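Local coordinates for uncharacterized protein (Bacteroides eggerthii DSM 20697, PDB 4ECO) that is of unknown function but folds as a leucine-rich repeat solenoid, an architecture that commonly serves protein binding, at residues I518-N523 with F541-Q546; S526-Q531 with E557-I562; E583-N588 with S605-Y610; S590-K595 with Y616-D621. All blocks are in the same frame, centred on the assembly; numbering follows the deposited sequence. Where two conformers were deposited one is given.

How the interactions relate
All four contacts join neighbouring turns near the C-terminal end of the repeat array. Interactions 1 and 4 pair neighbouring parallel strands, whereas 2 joins two return loops, and 3 sets a loop against the segment that leads into helix 608-612. Inside the solenoid, F541 of interaction 1 packs on F528 of interaction 2, CE1 to CZ at 3.4 Å. Segments 557-562 and 583-588 are linked by a probable hydrogen bond from W558 NE1 (interaction 2) to E583 OE2 (interaction 3), 2.8 Å long. Interactions 3 and 4, with centres about 11 Å apart, share packing of I585 and V607 on Y616. The sodium site at E117 and S192 uses none of these residues.

Interaction 1. Residues I518-N523 with F541-Q546; sequences IDLSYN and FGIRNQ
I518-D519 and F541-G542 pair as parallel strand ends, G542 N donating to I518 O (3.1 Å) and L520 N to G542 O (2.7 Å), and the chains stay side by side past the strands, where Y522 N meets R544 O at 2.8 Å in a nearly straight bond. On the face that carries I518 and F541, the two point the same way, with I518 CG2 against CD2 of the ring. L520 CD1 reaches CZ of that ring and also touches I543 CD1. S521 OG donates to the syn lone pair of D519 OD1 and accepts R544 N at 3.0 Å; D519 OD1 also takes S521 N, closing an Asx turn. This is the strand-to-turn corner of a leucine-rich repeat, and N523 holds the place of the ladder asparagine: its OD1 takes L500 N, while ND2 gives to L495 O and to L520 O. Q546 fills the matching place in the next turn. Its chain bends at chi2 (-58°), which sets CD beside N523; from there NE2 donates to L520 O (3.1 Å), from the face of that carbonyl opposite to N523 ND2, and to R544 O. Q546 OE1 accepts from F525 N. N545 CB lies over one face of the Y522 ring, amide and ring planes 9° apart, a stack left doubtful by the two conformers of N545; Y522 also stacks on F497.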
loop_
_atom_site.group_PDB
_atom_site.type_symbol
_atom_site.label_atom_id
_atom_site.label_comp_id
_atom_site.label_asym_id
_atom_site.label_seq_id
_atom_site.Cartn_x
_atom_site.Cartn_y
_atom_site.Cartn_z
ATOM N N ILE A 518 -13.236 -21.944 8.482
ATOM C CA ILE A 518 -13.912 -22.066 7.211
ATOM C C ILE A 518 -15.224 -21.250 7.281
ATOM O O ILE A 518 -15.995 -21.359 8.246
ATOM C CB ILE A 518 -14.121 -23.540 6.775
ATOM C CG1 ILE A 518 -14.696 -23.627 5.333
ATOM C CG2 ILE A 518 -14.906 -24.362 7.795
ATOM C CD1 ILE A 518 -14.395 -24.926 4.610
ATOM N N ASP A 519 -15.435 -20.386 6.266
ATOM C CA ASP A 519 -16.659 -19.610 6.216
ATOM C C ASP A 519 -17.393 -19.877 4.912
ATOM O O ASP A 519 -16.932 -19.522 3.849
ATOM C CB ASP A 519 -16.416 -18.125 6.415
ATOM C CG ASP A 519 -17.638 -17.375 6.930
ATOM O OD1 ASP A 519 -18.775 -17.810 6.629
ATOM O OD2 ASP A 519 -17.453 -16.341 7.617
ATOM N N LEU A 520 -18.513 -20.562 5.016
ATOM C CA LEU A 520 -19.386 -20.918 3.901
ATOM C C LEU A 520 -20.678 -20.079 3.937
ATOM O O LEU A 520 -21.671 -20.446 3.301
ATOM C CB LEU A 520 -19.728 -22.432 3.963
ATOM C CG LEU A 520 -18.552 -23.421 4.027
ATOM C CD1 LEU A 520 -19.022 -24.760 4.448
ATOM C CD2 LEU A 520 -17.806 -23.487 2.702
ATOM N N SER A 521 -20.662 -18.955 4.679
ATOM C CA SER A 521 -21.825 -18.097 4.789
ATOM C C SER A 521 -22.178 -17.520 3.430
ATOM O O SER A 521 -21.272 -17.188 2.637
ATOM C CB SER A 521 -21.591 -16.983 5.794
ATOM O OG SER A 521 -21.534 -17.497 7.111
ATOM N N TYR A 522 -23.510 -17.438 3.152
ATOM C CA TYR A 522 -24.071 -16.915 1.899
ATOM C C TYR A 522 -23.746 -17.843 0.747
ATOM O O TYR A 522 -23.010 -17.495 -0.178
ATOM C CB TYR A 522 -23.579 -15.492 1.608
ATOM C CG TYR A 522 -24.047 -14.519 2.656
ATOM C CD1 TYR A 522 -25.292 -13.916 2.558
ATOM C CD2 TYR A 522 -23.253 -14.216 3.766
ATOM C CE1 TYR A 522 -25.727 -13.000 3.512
ATOM C CE2 TYR A 522 -23.685 -13.308 4.734
ATOM C CZ TYR A 522 -24.942 -12.722 4.612
ATOM O OH TYR A 522 -25.439 -11.816 5.522
ATOM N N ASN A 523 -24.321 -19.034 0.820
ATOM C CA ASN A 523 -24.161 -20.071 -0.169
ATOM C C ASN A 523 -25.505 -20.803 -0.344
ATOM O O ASN A 523 -26.544 -20.260 0.030
ATOM C CB ASN A 523 -23.001 -21.000 0.197
ATOM C CG ASN A 523 -21.696 -20.511 -0.387
ATOM O OD1 ASN A 523 -21.485 -20.559 -1.598
ATOM N ND2 ASN A 523 -20.799 -20.016 0.451
ATOM N N PHE A 541 -16.595 -22.104 12.303
ATOM C CA PHE A 541 -17.421 -22.536 11.180
ATOM C C PHE A 541 -18.570 -21.556 10.951
ATOM O O PHE A 541 -19.301 -21.235 11.894
ATOM C CB PHE A 541 -17.978 -23.954 11.449
ATOM C CG PHE A 541 -18.479 -24.669 10.224
ATOM C CD1 PHE A 541 -19.774 -24.461 9.759
ATOM C CD2 PHE A 541 -17.652 -25.536 9.521
ATOM C CE1 PHE A 541 -20.234 -25.108 8.600
ATOM C CE2 PHE A 541 -18.110 -26.191 8.365
ATOM C CZ PHE A 541 -19.403 -25.985 7.920
ATOM N N GLY A 542 -18.714 -21.101 9.709
ATOM C CA GLY A 542 -19.756 -20.172 9.294
ATOM C C GLY A 542 -20.590 -20.755 8.173
ATOM O O GLY A 542 -20.038 -21.237 7.173
ATOM N N ILE A 543 -21.922 -20.758 8.358
ATOM C CA ILE A 543 -22.851 -21.301 7.375
ATOM C C ILE A 543 -24.154 -20.467 7.446
ATOM O O ILE A 543 -25.251 -20.974 7.226
ATOM C CB ILE A 543 -23.055 -22.857 7.531
ATOM C CG1 ILE A 543 -23.675 -23.527 6.275
ATOM C CG2 ILE A 543 -23.675 -23.332 8.880
ATOM C CD1 ILE A 543 -22.763 -24.401 5.598
ATOM N N ARG A 544 -23.998 -19.162 7.723
ATOM C CA ARG A 544 -25.092 -18.197 7.776
ATOM C C ARG A 544 -25.743 -17.985 6.398
ATOM O O ARG A 544 -25.104 -18.223 5.368
ATOM C CB ARG A 544 -24.574 -16.852 8.292
ATOM C CG ARG A 544 -24.589 -16.659 9.806
ATOM C CD ARG A 544 -24.290 -15.207 10.196
ATOM N NE ARG A 544 -25.120 -14.265 9.435
ATOM C CZ ARG A 544 -26.306 -13.811 9.818
ATOM N NH1 ARG A 544 -26.812 -14.161 10.991
ATOM N NH2 ARG A 544 -26.989 -12.991 9.038
ATOM N N ASN A 545 -27.013 -17.503 6.407
ATOM C CA ASN A 545 -27.845 -17.097 5.258
ATOM C C ASN A 545 -27.733 -18.015 4.015
ATOM O O ASN A 545 -27.427 -17.547 2.915
ATOM C CB ASN A 545 -27.513 -15.655 4.835
ATOM C CG ASN A 545 -27.793 -14.611 5.880
ATOM O OD1 ASN A 545 -27.052 -14.451 6.846
ATOM N ND2 ASN A 545 -28.861 -13.864 5.706
ATOM N N GLN A 546 -28.063 -19.302 4.156
ATOM C CA GLN A 546 -28.060 -20.211 2.999
ATOM C C GLN A 546 -29.353 -20.006 2.189
ATOM O O GLN A 546 -30.452 -20.120 2.732
ATOM C CB GLN A 546 -27.899 -21.687 3.408
ATOM C CG GLN A 546 -26.617 -21.995 4.162
ATOM C CD GLN A 546 -25.383 -21.644 3.394
ATOM O OE1 GLN A 546 -25.037 -22.289 2.414
ATOM N NE2 GLN A 546 -24.676 -20.639 3.853
#

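Interaction 2. Residues S526-Q531 with E557-I562; sequences SKFPTQ and EWPEGI
F528 and E557 bring two irregular loops alongside each other, their CA atoms 6.2 Å apart, and each loop folds into an inverse gamma turn, centred on P529 in one and P559 in the other. They are the return loops of successive turns of the leucine-rich repeat solenoid, one leading to strand 540-542 and the other to strand 570-572. F528 carries most of the apolar contact. P559 lies across one face of its ring, with CB 3.5 Å from the ring centroid and almost directly above it, while P559 CD approaches CE2 at the same face. An alanine at F528 would probably open a gap over P559. Beyond P559 the chain makes a type II turn to I562, with G561 at its third position. E557, extended beyond CG, reaches back across the loops. Its OE1 accepts the backbone N-H of F528 at 2.8 Å, the donor standing 60° out of the carboxylate plane.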
loop_
_atom_site.group_PDB
_atom_site.type_symbol
_atom_site.label_atom_id
_atom_site.label_comp_id
_atom_site.label_asym_id
_atom_site.label_seq_id
_atom_site.Cartn_x
_atom_site.Cartn_y
_atom_site.Cartn_z
ATOM N N SER A 526 -28.234 -27.140 1.142
ATOM C CA SER A 526 -29.503 -27.659 1.674
ATOM C C SER A 526 -29.192 -28.875 2.564
ATOM O O SER A 526 -29.918 -29.140 3.540
ATOM C CB SER A 526 -30.472 -28.002 0.558
ATOM O OG SER A 526 -29.768 -28.704 -0.449
ATOM N N LYS A 527 -28.063 -29.564 2.233
ATOM C CA LYS A 527 -27.441 -30.676 2.953
ATOM C C LYS A 527 -26.178 -30.160 3.589
ATOM O O LYS A 527 -25.302 -29.656 2.873
ATOM C CB LYS A 527 -27.143 -31.871 2.018
ATOM C CG LYS A 527 -26.687 -33.136 2.772
ATOM C CD LYS A 527 -25.715 -34.010 1.983
ATOM C CE LYS A 527 -26.374 -34.991 1.016
ATOM N NZ LYS A 527 -27.016 -36.150 1.711
ATOM N N PHE A 528 -26.061 -30.288 4.915
ATOM C CA PHE A 528 -24.932 -29.753 5.658
ATOM C C PHE A 528 -23.561 -30.329 5.204
ATOM O O PHE A 528 -23.347 -31.542 5.262
ATOM C CB PHE A 528 -25.097 -29.982 7.168
ATOM C CG PHE A 528 -24.317 -28.966 7.981
ATOM C CD1 PHE A 528 -22.941 -29.094 8.154
ATOM C CD2 PHE A 528 -24.951 -27.852 8.522
ATOM C CE1 PHE A 528 -22.221 -28.126 8.848
ATOM C CE2 PHE A 528 -24.234 -26.896 9.215
ATOM C CZ PHE A 528 -22.878 -27.046 9.389
ATOM N N PRO A 529 -22.602 -29.447 4.809
ATOM C CA PRO A 529 -21.256 -29.936 4.461
ATOM C C PRO A 529 -20.493 -30.269 5.749
ATOM O O PRO A 529 -19.845 -29.412 6.361
ATOM C CB PRO A 529 -20.642 -28.770 3.678
ATOM C CG PRO A 529 -21.324 -27.559 4.216
ATOM C CD PRO A 529 -22.683 -27.970 4.711
ATOM N N THR A 530 -20.638 -31.514 6.197
ATOM C CA THR A 530 -20.042 -31.951 7.450
ATOM C C THR A 530 -18.534 -32.231 7.314
ATOM O O THR A 530 -17.852 -32.290 8.333
ATOM C CB THR A 530 -20.782 -33.208 7.969
ATOM O OG1 THR A 530 -20.768 -34.222 6.960
ATOM C CG2 THR A 530 -22.231 -32.926 8.374
ATOM N N GLN A 531 -18.017 -32.424 6.079
ATOM C CA GLN A 531 -16.620 -32.804 5.807
ATOM C C GLN A 531 -15.599 -31.913 6.559
ATOM O O GLN A 531 -14.720 -32.498 7.200
ATOM C CB GLN A 531 -16.292 -32.809 4.302
ATOM C CG GLN A 531 -17.189 -33.693 3.458
ATOM C CD GLN A 531 -18.350 -32.955 2.840
ATOM O OE1 GLN A 531 -18.957 -32.064 3.443
ATOM N NE2 GLN A 531 -18.718 -33.338 1.621
ATOM N N GLU A 557 -31.083 -28.511 8.105
ATOM C CA GLU A 557 -30.326 -29.552 8.803
ATOM C C GLU A 557 -29.269 -28.984 9.780
ATOM O O GLU A 557 -28.346 -28.270 9.377
ATOM C CB GLU A 557 -29.621 -30.460 7.753
ATOM C CG GLU A 557 -28.767 -31.607 8.291
ATOM C CD GLU A 557 -27.813 -32.279 7.313
ATOM O OE1 GLU A 557 -27.959 -32.051 6.089
ATOM O OE2 GLU A 557 -26.915 -33.032 7.770
ATOM N N TRP A 558 -29.369 -29.392 11.059
ATOM C CA TRP A 558 -28.379 -29.054 12.078
ATOM C C TRP A 558 -27.232 -30.067 11.975
ATOM O O TRP A 558 -27.506 -31.264 11.859
ATOM C CB TRP A 558 -29.004 -29.041 13.488
ATOM C CG TRP A 558 -27.986 -28.982 14.599
ATOM C CD1 TRP A 558 -27.383 -30.042 15.220
ATOM C CD2 TRP A 558 -27.386 -27.798 15.153
ATOM N NE1 TRP A 558 -26.457 -29.592 16.130
ATOM C CE2 TRP A 558 -26.450 -28.218 16.123
ATOM C CE3 TRP A 558 -27.580 -26.416 14.951
ATOM C CZ2 TRP A 558 -25.714 -27.306 16.896
ATOM C CZ3 TRP A 558 -26.861 -25.516 15.727
ATOM C CH2 TRP A 558 -25.930 -25.963 16.674
ATOM N N PRO A 559 -25.957 -29.640 12.048
ATOM C CA PRO A 559 -24.855 -30.611 11.983
ATOM C C PRO A 559 -24.734 -31.424 13.286
ATOM O O PRO A 559 -23.928 -31.089 14.175
ATOM C CB PRO A 559 -23.638 -29.720 11.750
ATOM C CG PRO A 559 -23.981 -28.435 12.487
ATOM C CD PRO A 559 -25.452 -28.257 12.212
ATOM N N GLU A 560 -25.550 -32.494 13.410
ATOM C CA GLU A 560 -25.526 -33.326 14.611
ATOM C C GLU A 560 -24.146 -33.931 14.778
ATOM O O GLU A 560 -23.576 -34.437 13.812
ATOM C CB GLU A 560 -26.611 -34.404 14.592
ATOM C CG GLU A 560 -28.031 -33.864 14.674
ATOM C CD GLU A 560 -28.510 -33.280 15.992
ATOM O OE1 GLU A 560 -27.836 -33.463 17.040
ATOM O OE2 GLU A 560 -29.597 -32.658 15.964
ATOM N N GLY A 561 -23.575 -33.732 15.958
ATOM C CA GLY A 561 -22.226 -34.169 16.263
ATOM C C GLY A 561 -21.216 -33.041 16.350
ATOM O O GLY A 561 -20.110 -33.260 16.847
ATOM N N ILE A 562 -21.585 -31.820 15.910
ATOM C CA ILE A 562 -20.687 -30.656 15.926
ATOM C C ILE A 562 -20.180 -30.351 17.368
ATOM O O ILE A 562 -19.063 -29.848 17.511
ATOM C CB ILE A 562 -21.319 -29.404 15.265
ATOM C CG1 ILE A 562 -20.231 -28.381 14.867
ATOM C CG2 ILE A 562 -22.462 -28.784 16.097
ATOM C CD1 ILE A 562 -20.595 -27.415 13.677
#

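Interaction 3. Residues E583-N588 with S605-Y610; sequences EKITPN and SYVCPY
K584 places CG anti to its carbonyl carbon (chi1 -78°) and then runs extended, while the first torsion of Y606 (-65°) sets its CG anti to the carbonyl carbon too; the side chains cross at about a right angle. K584 CD lies over one face of the tyrosine ring, offset toward the rim, 3.8 Å from the centroid in a CH-pi contact. The neighbouring carbonyl, I585 O, comes instead to the ring edge and touches Y606 CB. A water ties the two backbones together, donating to I585 O at 2.6 Å and accepting Y606 N at 3.0 Å. The contact sets the residues leading into helix 608-612, and Y610 within it, against loop 583-588 at the C-terminal end of the solenoid, where the C608-C629 disulfide ties this segment to the chain's tail. V607 CG1 packs against I585 CG2 at 3.8 Å and onto T586 O. Further along, P587 CB rests over one face of the Y610 ring, 3.6 Å from its centroid, again toward the rim, and P587 CG also comes near CE1.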
loop_
_atom_site.group_PDB
_atom_site.type_symbol
_atom_site.label_atom_id
_atom_site.label_comp_id
_atom_site.label_asym_id
_atom_site.label_seq_id
_atom_site.Cartn_x
_atom_site.Cartn_y
_atom_site.Cartn_z
ATOM N N GLU A 583 -28.558 -32.782 20.143
ATOM C CA GLU A 583 -27.472 -32.646 21.128
ATOM C C GLU A 583 -27.596 -31.348 21.930
ATOM O O GLU A 583 -27.949 -30.306 21.373
ATOM C CB GLU A 583 -26.082 -32.685 20.438
ATOM C CG GLU A 583 -25.843 -31.617 19.362
ATOM C CD GLU A 583 -24.648 -31.834 18.454
ATOM O OE1 GLU A 583 -23.682 -32.507 18.878
ATOM O OE2 GLU A 583 -24.668 -31.313 17.317
ATOM N N LYS A 584 -27.303 -31.417 23.228
ATOM C CA LYS A 584 -27.245 -30.241 24.091
ATOM C C LYS A 584 -25.998 -29.453 23.723
ATOM O O LYS A 584 -24.945 -30.060 23.510
ATOM C CB LYS A 584 -27.227 -30.633 25.572
ATOM C CG LYS A 584 -28.580 -31.018 26.127
ATOM C CD LYS A 584 -28.452 -31.334 27.601
ATOM C CE LYS A 584 -29.682 -31.963 28.200
ATOM N NZ LYS A 584 -29.400 -32.517 29.547
ATOM N N ILE A 585 -26.114 -28.124 23.583
ATOM C CA ILE A 585 -24.962 -27.297 23.226
ATOM C C ILE A 585 -23.985 -27.331 24.389
ATOM O O ILE A 585 -24.396 -27.292 25.548
ATOM C CB ILE A 585 -25.355 -25.846 22.810
ATOM C CG1 ILE A 585 -26.396 -25.869 21.671
ATOM C CG2 ILE A 585 -24.119 -24.969 22.448
ATOM C CD1 ILE A 585 -25.983 -26.580 20.349
ATOM N N THR A 586 -22.702 -27.484 24.055
ATOM C CA THR A 586 -21.594 -27.587 24.997
ATOM C C THR A 586 -20.968 -26.198 25.249
ATOM O O THR A 586 -20.912 -25.383 24.326
ATOM C CB THR A 586 -20.576 -28.579 24.446
ATOM O OG1 THR A 586 -20.138 -28.168 23.141
ATOM C CG2 THR A 586 -21.123 -29.982 24.396
ATOM N N PRO A 587 -20.468 -25.923 26.473
ATOM C CA PRO A 587 -19.892 -24.589 26.759
ATOM C C PRO A 587 -18.645 -24.214 25.940
ATOM O O PRO A 587 -18.351 -23.009 25.844
ATOM C CB PRO A 587 -19.517 -24.646 28.239
ATOM C CG PRO A 587 -19.638 -26.045 28.651
ATOM C CD PRO A 587 -20.513 -26.761 27.683
ATOM N N ASN A 588 -17.939 -25.200 25.329
ATOM C CA ASN A 588 -16.751 -24.912 24.526
ATOM C C ASN A 588 -17.136 -24.121 23.278
ATOM O O ASN A 588 -16.313 -23.327 22.814
ATOM C CB ASN A 588 -15.969 -26.171 24.152
ATOM C CG ASN A 588 -14.577 -25.888 23.583
ATOM O OD1 ASN A 588 -13.770 -25.115 24.138
ATOM N ND2 ASN A 588 -14.249 -26.520 22.455
ATOM N N SER A 605 -29.166 -25.834 28.103
ATOM C CA SER A 605 -29.040 -26.132 29.535
ATOM C C SER A 605 -27.636 -25.993 30.072
ATOM O O SER A 605 -27.469 -25.435 31.157
ATOM C CB SER A 605 -29.493 -27.550 29.829
ATOM O OG SER A 605 -30.888 -27.661 29.629
ATOM N N TYR A 606 -26.641 -26.503 29.322
ATOM C CA TYR A 606 -25.239 -26.548 29.723
ATOM C C TYR A 606 -24.535 -25.216 29.574
ATOM O O TYR A 606 -23.578 -24.949 30.317
ATOM C CB TYR A 606 -24.475 -27.612 28.900
ATOM C CG TYR A 606 -24.889 -29.058 29.116
ATOM C CD1 TYR A 606 -25.501 -29.464 30.301
ATOM C CD2 TYR A 606 -24.571 -30.038 28.182
ATOM C CE1 TYR A 606 -25.852 -30.797 30.514
ATOM C CE2 TYR A 606 -24.889 -31.381 28.400
ATOM C CZ TYR A 606 -25.532 -31.755 29.565
ATOM O OH TYR A 606 -25.875 -33.078 29.747
ATOM N N VAL A 607 -24.979 -24.390 28.622
ATOM C CA VAL A 607 -24.328 -23.103 28.356
ATOM C C VAL A 607 -24.966 -21.985 29.209
ATOM O O VAL A 607 -24.359 -20.924 29.345
ATOM C CB VAL A 607 -24.316 -22.738 26.844
ATOM C CG1 VAL A 607 -23.569 -23.798 26.039
ATOM C CG2 VAL A 607 -25.717 -22.530 26.291
ATOM N N CYS A 608 -26.156 -22.236 29.804
ATOM C CA CYS A 608 -26.879 -21.252 30.595
ATOM C C CYS A 608 -26.003 -20.655 31.728
ATOM O O CYS A 608 -25.852 -19.436 31.747
ATOM C CB CYS A 608 -28.165 -21.847 31.149
ATOM S SG CYS A 608 -29.164 -20.670 32.093
ATOM N N PRO A 609 -25.385 -21.429 32.664
ATOM C CA PRO A 609 -24.582 -20.778 33.718
ATOM C C PRO A 609 -23.438 -19.940 33.162
ATOM O O PRO A 609 -23.019 -18.997 33.820
ATOM C CB PRO A 609 -24.053 -21.946 34.543
ATOM C CG PRO A 609 -24.261 -23.145 33.726
ATOM C CD PRO A 609 -25.450 -22.891 32.889
ATOM N N TYR A 610 -22.970 -20.251 31.940
ATOM C CA TYR A 610 -21.927 -19.498 31.250
ATOM C C TYR A 610 -22.486 -18.190 30.708
ATOM O O TYR A 610 -21.778 -17.178 30.661
ATOM C CB TYR A 610 -21.332 -20.335 30.124
ATOM C CG TYR A 610 -20.390 -21.414 30.617
ATOM C CD1 TYR A 610 -20.871 -22.676 31.001
ATOM C CD2 TYR A 610 -19.021 -21.176 30.727
ATOM C CE1 TYR A 610 -20.006 -23.670 31.473
ATOM C CE2 TYR A 610 -18.148 -22.170 31.175
ATOM C CZ TYR A 610 -18.643 -23.419 31.522
ATOM O OH TYR A 610 -17.767 -24.382 31.927
HETATM O O HOH W 1 -26.868 -27.106 26.425
#

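Interaction 4. Residues S590-K595 with Y616-D621; sequences SVLDIK and YMLFYD
L592 and L618 lie side by side, pointing the same way, with L592 CD2 4.0 Å from L618 CD1; I594 CG1 crosses to that same methyl. At one end of this layer the Y616 hydroxyl touches L592 CB, and the ring sets one face over S590 O, 3.9 Å below its centre. On the other face of the strands, V591 CG2 packs on CB of M617, a selenomethionine, and V591 CG1 meets the F619 ring at its edge. Between these faces run strands 591-593 and 617-619, parallel to within 3° and the last pair of the solenoid's ladder of repeat strands. L592 lies at its middle: its N donates to M617 O at 2.9 Å and its O accepts F619 N at 3.0 Å. D593 OD1 sits against F619 CB and closes an Asx turn by accepting K595 N. At the polar edge K595, bent at chi4 (67°), brings NZ to Y620 O (2.9 Å) and to D621 OD1 (3.0 Å), a salt bridge met on the anti side of the carboxylate. D621 OD2 takes D596 N. An alanine at D621 would probably leave the K595 ammonium without its countercharge and D596 N without that acceptor.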
loop_
_atom_site.group_PDB
_atom_site.type_symbol
_atom_site.label_atom_id
_atom_site.label_comp_id
_atom_site.label_asym_id
_atom_site.label_seq_id
_atom_site.Cartn_x
_atom_site.Cartn_y
_atom_site.Cartn_z
ATOM N N SER A 590 -18.374 -21.275 22.707
ATOM C CA SER A 590 -18.581 -20.036 23.485
ATOM C C SER A 590 -19.126 -18.875 22.633
ATOM O O SER A 590 -19.602 -17.893 23.200
ATOM C CB SER A 590 -17.295 -19.608 24.188
ATOM O OG SER A 590 -16.177 -19.560 23.315
ATOM N N VAL A 591 -19.099 -18.983 21.296
ATOM C CA VAL A 591 -19.700 -17.981 20.406
ATOM C C VAL A 591 -20.654 -18.732 19.481
ATOM O O VAL A 591 -20.207 -19.456 18.592
ATOM C CB VAL A 591 -18.696 -17.100 19.619
ATOM C CG1 VAL A 591 -19.436 -16.119 18.715
ATOM C CG2 VAL A 591 -17.759 -16.351 20.557
ATOM N N LEU A 592 -21.963 -18.612 19.729
ATOM C CA LEU A 592 -22.961 -19.311 18.927
ATOM C C LEU A 592 -24.019 -18.356 18.408
ATOM O O LEU A 592 -24.718 -17.694 19.183
ATOM C CB LEU A 592 -23.607 -20.434 19.759
ATOM C CG LEU A 592 -24.741 -21.257 19.140
ATOM C CD1 LEU A 592 -24.241 -22.181 18.006
ATOM C CD2 LEU A 592 -25.382 -22.098 20.205
ATOM N N ASP A 593 -24.114 -18.286 17.082
ATOM C CA ASP A 593 -25.117 -17.492 16.389
ATOM C C ASP A 593 -26.163 -18.420 15.829
ATOM O O ASP A 593 -25.874 -19.186 14.904
ATOM C CB ASP A 593 -24.503 -16.614 15.277
ATOM C CG ASP A 593 -25.529 -16.090 14.277
ATOM O OD1 ASP A 593 -26.578 -15.564 14.716
ATOM O OD2 ASP A 593 -25.312 -16.264 13.068
ATOM N N ILE A 594 -27.369 -18.367 16.410
ATOM C CA ILE A 594 -28.515 -19.149 15.953
ATOM C C ILE A 594 -29.660 -18.201 15.596
ATOM O O ILE A 594 -30.774 -18.661 15.339
ATOM C CB ILE A 594 -28.965 -20.211 17.005
ATOM C CG1 ILE A 594 -29.300 -19.560 18.385
ATOM C CG2 ILE A 594 -27.953 -21.368 17.108
ATOM C CD1 ILE A 594 -30.112 -20.399 19.338
ATOM N N LYS A 595 -29.392 -16.882 15.608
ATOM C CA LYS A 595 -30.389 -15.828 15.413
ATOM C C LYS A 595 -31.060 -15.965 14.061
ATOM O O LYS A 595 -30.414 -16.351 13.096
ATOM C CB LYS A 595 -29.768 -14.433 15.582
ATOM C CG LYS A 595 -30.789 -13.342 15.853
ATOM C CD LYS A 595 -30.125 -12.024 16.250
ATOM C CE LYS A 595 -31.096 -10.868 16.404
ATOM N NZ LYS A 595 -32.026 -11.056 17.551
ATOM N N TYR A 616 -20.288 -16.337 27.939
ATOM C CA TYR A 616 -20.850 -16.866 26.704
ATOM C C TYR A 616 -21.346 -15.737 25.793
ATOM O O TYR A 616 -21.734 -14.670 26.284
ATOM C CB TYR A 616 -22.005 -17.812 27.058
ATOM C CG TYR A 616 -22.278 -18.848 26.001
ATOM C CD1 TYR A 616 -21.527 -20.016 25.935
ATOM C CD2 TYR A 616 -23.293 -18.667 25.064
ATOM C CE1 TYR A 616 -21.760 -20.969 24.949
ATOM C CE2 TYR A 616 -23.553 -19.626 24.088
ATOM C CZ TYR A 616 -22.785 -20.778 24.036
ATOM O OH TYR A 616 -23.001 -21.712 23.055
HETATM N N MSE A 617 -21.348 -15.989 24.470
HETATM C CA MSE A 617 -21.762 -15.055 23.421
HETATM C C MSE A 617 -22.825 -15.723 22.548
HETATM O O MSE A 617 -22.494 -16.514 21.665
HETATM C CB MSE A 617 -20.520 -14.647 22.611
HETATM C CG MSE A 617 -20.753 -13.561 21.540
HETATM SE SE MSE A 617 -21.558 -11.893 22.200
HETATM C CE MSE A 617 -20.278 -11.487 23.746
ATOM N N LEU A 618 -24.106 -15.444 22.824
ATOM C CA LEU A 618 -25.213 -16.051 22.081
ATOM C C LEU A 618 -26.060 -15.016 21.339
ATOM O O LEU A 618 -26.580 -14.078 21.946
ATOM C CB LEU A 618 -26.116 -16.868 23.026
ATOM C CG LEU A 618 -27.378 -17.459 22.419
ATOM C CD1 LEU A 618 -27.068 -18.694 21.578
ATOM C CD2 LEU A 618 -28.388 -17.752 23.481
ATOM N N PHE A 619 -26.233 -15.238 20.020
ATOM C CA PHE A 619 -27.065 -14.434 19.126
ATOM C C PHE A 619 -28.342 -15.219 18.905
ATOM O O PHE A 619 -28.294 -16.347 18.408
ATOM C CB PHE A 619 -26.320 -14.122 17.824
ATOM C CG PHE A 619 -24.965 -13.495 18.053
ATOM C CD1 PHE A 619 -24.825 -12.116 18.168
ATOM C CD2 PHE A 619 -23.819 -14.285 18.150
ATOM C CE1 PHE A 619 -23.559 -11.533 18.371
ATOM C CE2 PHE A 619 -22.554 -13.702 18.357
ATOM C CZ PHE A 619 -22.434 -12.329 18.453
ATOM N N TYR A 620 -29.465 -14.685 19.372
ATOM C CA TYR A 620 -30.746 -15.384 19.329
ATOM C C TYR A 620 -31.946 -14.418 19.317
ATOM O O TYR A 620 -31.778 -13.198 19.490
ATOM C CB TYR A 620 -30.847 -16.296 20.583
ATOM C CG TYR A 620 -31.189 -15.556 21.870
ATOM C CD1 TYR A 620 -30.276 -14.686 22.466
ATOM C CD2 TYR A 620 -32.431 -15.724 22.487
ATOM C CE1 TYR A 620 -30.596 -13.991 23.632
ATOM C CE2 TYR A 620 -32.755 -15.043 23.662
ATOM C CZ TYR A 620 -31.836 -14.175 24.230
ATOM O OH TYR A 620 -32.133 -13.530 25.404
ATOM N N ASP A 621 -33.158 -14.989 19.169
ATOM C CA ASP A 621 -34.444 -14.284 19.240
ATOM C C ASP A 621 -35.223 -14.849 20.399
ATOM O O ASP A 621 -35.298 -16.074 20.515
ATOM C CB ASP A 621 -35.261 -14.421 17.934
ATOM C CG ASP A 621 -34.522 -14.155 16.648
ATOM O OD1 ASP A 621 -33.942 -13.055 16.518
ATOM O OD2 ASP A 621 -34.593 -15.023 15.733
#